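Local coordinates for Thiol:disulfide interchange protein DsbA (Pseudomonas aeruginosa, PDB 4ZL8) that probably introduces disulfide bonds into other periplasmic proteins by passing on its own redox-active disulfide, as a thioredoxin-fold oxidoreductase of the DsbA subfamily, at residues K140-K143 with L144-Y148; G75-F78 with L79-S83. The protein carries 1 engineered substitution. All coordinates share one frame; numbering follows the deposited sequence. Where two conformers were deposited one is given.

Interaction 1: residues K140-K143 with L144-Y148; sequences KAKK and LAMAY
The carbonyl oxygen of Lys-140 receives the amide of Leu-144, N to O 2.9 Å, and the leucine side chain then leans over the same acceptor: its CG lies 3.4 Å from Lys-140 O. The torsion chi1 of -74° explains this, since it sets CG opposite the leucine's own carbonyl carbon and beside its N, so that the branch runs back along the helix toward the preceding turn. Three more i to i+4 bonds follow, from Ala-145 N to Ala-141 O, Met-146 N to Lys-142 O and Ala-147 N to Lys-143 O, all between 3.0 and 3.1 Å.

Met-146, two residues on and roughly across the helix, repeats the leucine's arrangement. Its CG comes 3.3 Å from Lys-142 O, and the chain, extended at chi2, carries SD across the root of Lys-142, where SD and Lys-142 CG are 4.2 Å apart. The two side chains meet at a slant: Lys-142 CG, anti to the backbone N (chi1 180°), comes nearest, and the chain passes alongside the sulfur as far as CE before bending at chi4. The two small methyls behave more simply: Ala-147 CB rests 3.5 Å from Lys-143 O, while Ala-145 CB faces the sheet.

The division of surfaces is that of an amphipathic helix. Lys-140, Lys-142, Lys-143 and Met-146 are exposed, whereas Ala-141 and Ala-145 are buried, touching Leu-63 and Leu-32 respectively, and Tyr-148 reaches several residues of strand 27-33. Leu-144, at the border, meets Val-19 and Leu-63. The small alanines on the inner side probably allow the backbone to lie close to the strands, and the whole is a worked example of a helix laid on the central sheet of a thioredoxin fold.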
# COMPACT_ATOMS: atom_id res chain seq x y z
N LYS A 140 12.10 6.78 0.50
CA LYS A 140 11.38 6.82 -0.77
C LYS A 140 9.89 6.77 -0.57
O LYS A 140 9.15 7.49 -1.23
CB LYS A 140 11.85 5.67 -1.65
CG LYS A 140 13.22 5.95 -2.22
CD LYS A 140 13.76 4.82 -3.10
CE LYS A 140 15.14 5.15 -3.68
NZ LYS A 140 15.74 3.97 -4.38
N ALA A 141 9.43 5.95 0.37
CA ALA A 141 8.00 5.87 0.64
C ALA A 141 7.47 7.18 1.20
O ALA A 141 6.36 7.61 0.85
CB ALA A 141 7.70 4.72 1.57
N LYS A 142 8.23 7.81 2.08
CA LYS A 142 7.84 9.09 2.63
C LYS A 142 7.69 10.13 1.54
O LYS A 142 6.70 10.86 1.47
CB LYS A 142 8.89 9.56 3.64
CG LYS A 142 8.58 10.88 4.28
CD LYS A 142 9.71 11.29 5.24
CE LYS A 142 9.54 12.71 5.77
NZ LYS A 142 8.45 12.82 6.78
N LYS A 143 8.68 10.19 0.66
CA LYS A 143 8.68 11.17 -0.41
C LYS A 143 7.54 10.93 -1.39
O LYS A 143 6.95 11.87 -1.90
CB LYS A 143 10.03 11.18 -1.14
CG LYS A 143 11.17 11.78 -0.34
CD LYS A 143 12.39 12.00 -1.22
CE LYS A 143 13.54 12.64 -0.44
NZ LYS A 143 14.63 13.08 -1.35
N LEU A 144 7.21 9.66 -1.66
CA LEU A 144 6.06 9.38 -2.54
C LEU A 144 4.75 9.87 -1.96
O LEU A 144 3.97 10.52 -2.65
CB LEU A 144 5.98 7.89 -2.87
CG LEU A 144 7.02 7.40 -3.86
CD1 LEU A 144 7.03 5.86 -3.89
CD2 LEU A 144 6.77 7.95 -5.28
N ALA A 145 4.51 9.63 -0.68
CA ALA A 145 3.27 10.08 -0.09
C ALA A 145 3.17 11.61 -0.13
O ALA A 145 2.10 12.16 -0.36
CB ALA A 145 3.14 9.56 1.35
N MET A 146 4.29 12.30 0.09
CA MET A 146 4.33 13.74 -0.04
C MET A 146 4.00 14.20 -1.46
O MET A 146 3.25 15.15 -1.67
CB MET A 146 5.70 14.27 0.37
CG MET A 146 6.01 14.07 1.85
SD MET A 146 7.74 14.43 2.28
CE MET A 146 7.85 16.13 1.74
N ALA A 147 4.56 13.52 -2.45
CA ALA A 147 4.30 13.85 -3.85
C ALA A 147 2.85 13.59 -4.25
O ALA A 147 2.29 14.29 -5.09
CB ALA A 147 5.24 13.07 -4.77
N TYR A 148 2.23 12.56 -3.66
CA TYR A 148 0.83 12.27 -3.91
C TYR A 148 -0.09 13.21 -3.12
O TYR A 148 -1.30 13.22 -3.36
CB TYR A 148 0.48 10.83 -3.52
CG TYR A 148 1.21 9.72 -4.23
CD1 TYR A 148 1.53 9.78 -5.58
CD2 TYR A 148 1.57 8.58 -3.54
CE1 TYR A 148 2.21 8.74 -6.20
CE2 TYR A 148 2.23 7.54 -4.15
CZ TYR A 148 2.54 7.62 -5.49
OH TYR A 148 3.20 6.58 -6.09

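Interaction 2: residues G75-F78 with L79-S83; sequences GQMF and LTLIS. Engineered in segment 79-83: Ile-82 (natural residue Glu).
Over one face of the Phe-78 ring sits CG1 of Ile-82, a CH-pi contact with CG1 3.9 Å from the ring centroid and 22° off the normal. The isoleucine is an engineered residue, replacing a natural glutamate. Its CG1 lies displaced toward the rim, nearest to Phe-78 CZ and CE2. With CG anti to the backbone N (chi1 172°) the phenylalanine ring stands out steeply from the helix axis, and the isoleucine, its CG1 opposite its own carbonyl carbon (chi1 -69°), leans back over it from the next turn. From another direction Leu-79 crosses it, CD2 to Phe-78 CD2 3.9 Å. Further round, Met-77 and Leu-81 run side by side, with Met-77 CG 4.0 Å from Leu-81 CD1.

Regular i to i+4 amide bonds underlie these contacts, among them Ile-82 N to Phe-78 O at 2.9 Å. The polar edge is Gln-76 O, gripped twice by Thr-80: the amide N and the hydroxyl OG1 each lie 2.9 Å from it and arrive from opposite faces of the carbonyl plane. The hydroxyl of the buried Thr-80 thereby spends its hydrogen on a backbone carbonyl of its own helix.

Around this turn of helix 70-84, Thr-80 packs on helix 122-129, Gln-76 and Leu-79 on helix 132-148, and Met-77 on helix 87-99. Gln-76 NE2 bonds to Tyr-129 O, while Phe-78 meets Phe-33, on strand 27-33, edge-to-face.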
# COMPACT_ATOMS: atom_id res chain seq x y z
N GLY A 75 5.11 0.52 9.00
CA GLY A 75 5.54 0.67 7.62
C GLY A 75 6.91 0.07 7.38
O GLY A 75 7.17 -0.52 6.32
N GLN A 76 7.80 0.19 8.35
CA GLN A 76 9.13 -0.37 8.25
C GLN A 76 9.05 -1.92 8.27
O GLN A 76 9.78 -2.59 7.53
CB GLN A 76 10.02 0.18 9.35
CG GLN A 76 11.50 -0.12 9.13
CD GLN A 76 12.41 0.71 9.99
OE1 GLN A 76 12.07 1.83 10.38
NE2 GLN A 76 13.57 0.17 10.30
N MET A 77 8.13 -2.48 9.04
CA MET A 77 7.87 -3.91 9.01
C MET A 77 7.41 -4.33 7.60
O MET A 77 7.93 -5.29 7.03
CB MET A 77 6.83 -4.29 10.08
CG MET A 77 6.34 -5.74 9.94
SD MET A 77 5.30 -6.31 11.29
CE MET A 77 3.92 -5.16 11.13
N PHE A 78 6.46 -3.59 7.03
CA PHE A 78 5.98 -3.88 5.68
C PHE A 78 7.14 -3.92 4.69
O PHE A 78 7.29 -4.87 3.91
CB PHE A 78 4.97 -2.84 5.22
CG PHE A 78 4.57 -2.97 3.78
CD1 PHE A 78 3.60 -3.87 3.39
CD2 PHE A 78 5.16 -2.19 2.81
CE1 PHE A 78 3.24 -4.00 2.06
CE2 PHE A 78 4.80 -2.31 1.49
CZ PHE A 78 3.83 -3.22 1.13
N LEU A 79 7.96 -2.88 4.70
CA LEU A 79 9.04 -2.78 3.73
C LEU A 79 10.10 -3.87 3.94
O LEU A 79 10.68 -4.36 2.98
CB LEU A 79 9.69 -1.40 3.75
CG LEU A 79 8.78 -0.28 3.29
CD1 LEU A 79 9.39 1.09 3.60
CD2 LEU A 79 8.46 -0.38 1.82
N THR A 80 10.31 -4.26 5.19
CA THR A 80 11.22 -5.35 5.52
C THR A 80 10.71 -6.65 4.92
O THR A 80 11.47 -7.41 4.30
CB THR A 80 11.42 -5.48 7.04
OG1 THR A 80 12.07 -4.29 7.52
CG2 THR A 80 12.29 -6.66 7.38
N LEU A 81 9.42 -6.91 5.09
CA LEU A 81 8.82 -8.13 4.56
C LEU A 81 8.85 -8.15 3.03
O LEU A 81 9.10 -9.19 2.43
CB LEU A 81 7.39 -8.27 5.08
CG LEU A 81 7.24 -8.45 6.58
CD1 LEU A 81 5.80 -8.32 6.99
CD2 LEU A 81 7.83 -9.76 7.02
N ILE A 82 8.59 -7.01 2.40
CA ILE A 82 8.76 -6.90 0.95
C ILE A 82 10.19 -7.25 0.52
O ILE A 82 10.40 -8.04 -0.40
CB ILE A 82 8.40 -5.49 0.45
CG1 ILE A 82 6.89 -5.25 0.56
CG2 ILE A 82 8.86 -5.29 -0.98
CD1 ILE A 82 6.06 -6.07 -0.37
N SER A 83 11.19 -6.69 1.19
CA SER A 83 12.58 -6.95 0.85
C SER A 83 12.90 -8.44 0.98
O SER A 83 13.64 -9.01 0.15
CB SER A 83 13.49 -6.16 1.80
OG SER A 83 14.85 -6.53 1.67

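Overall arrangement
Interaction 2 comes first along the chain, on helix 70-84, and interaction 1 follows on helix 132-148; their centres lie about 16 Å apart and their nearest atoms about 4 Å, without touching. The earlier part of helix 132-148, through Ile-134 and Met-138, packs against interaction 2, so one long helix links the two. Its end, carrying interaction 1, lies on strands 27-33 and 58-64 of the sheet, whereas interaction 2 is surrounded largely by helices. Together they illustrate the DsbA plan, in which a helical domain is inserted into a thioredoxin fold and a shared helix spans both parts.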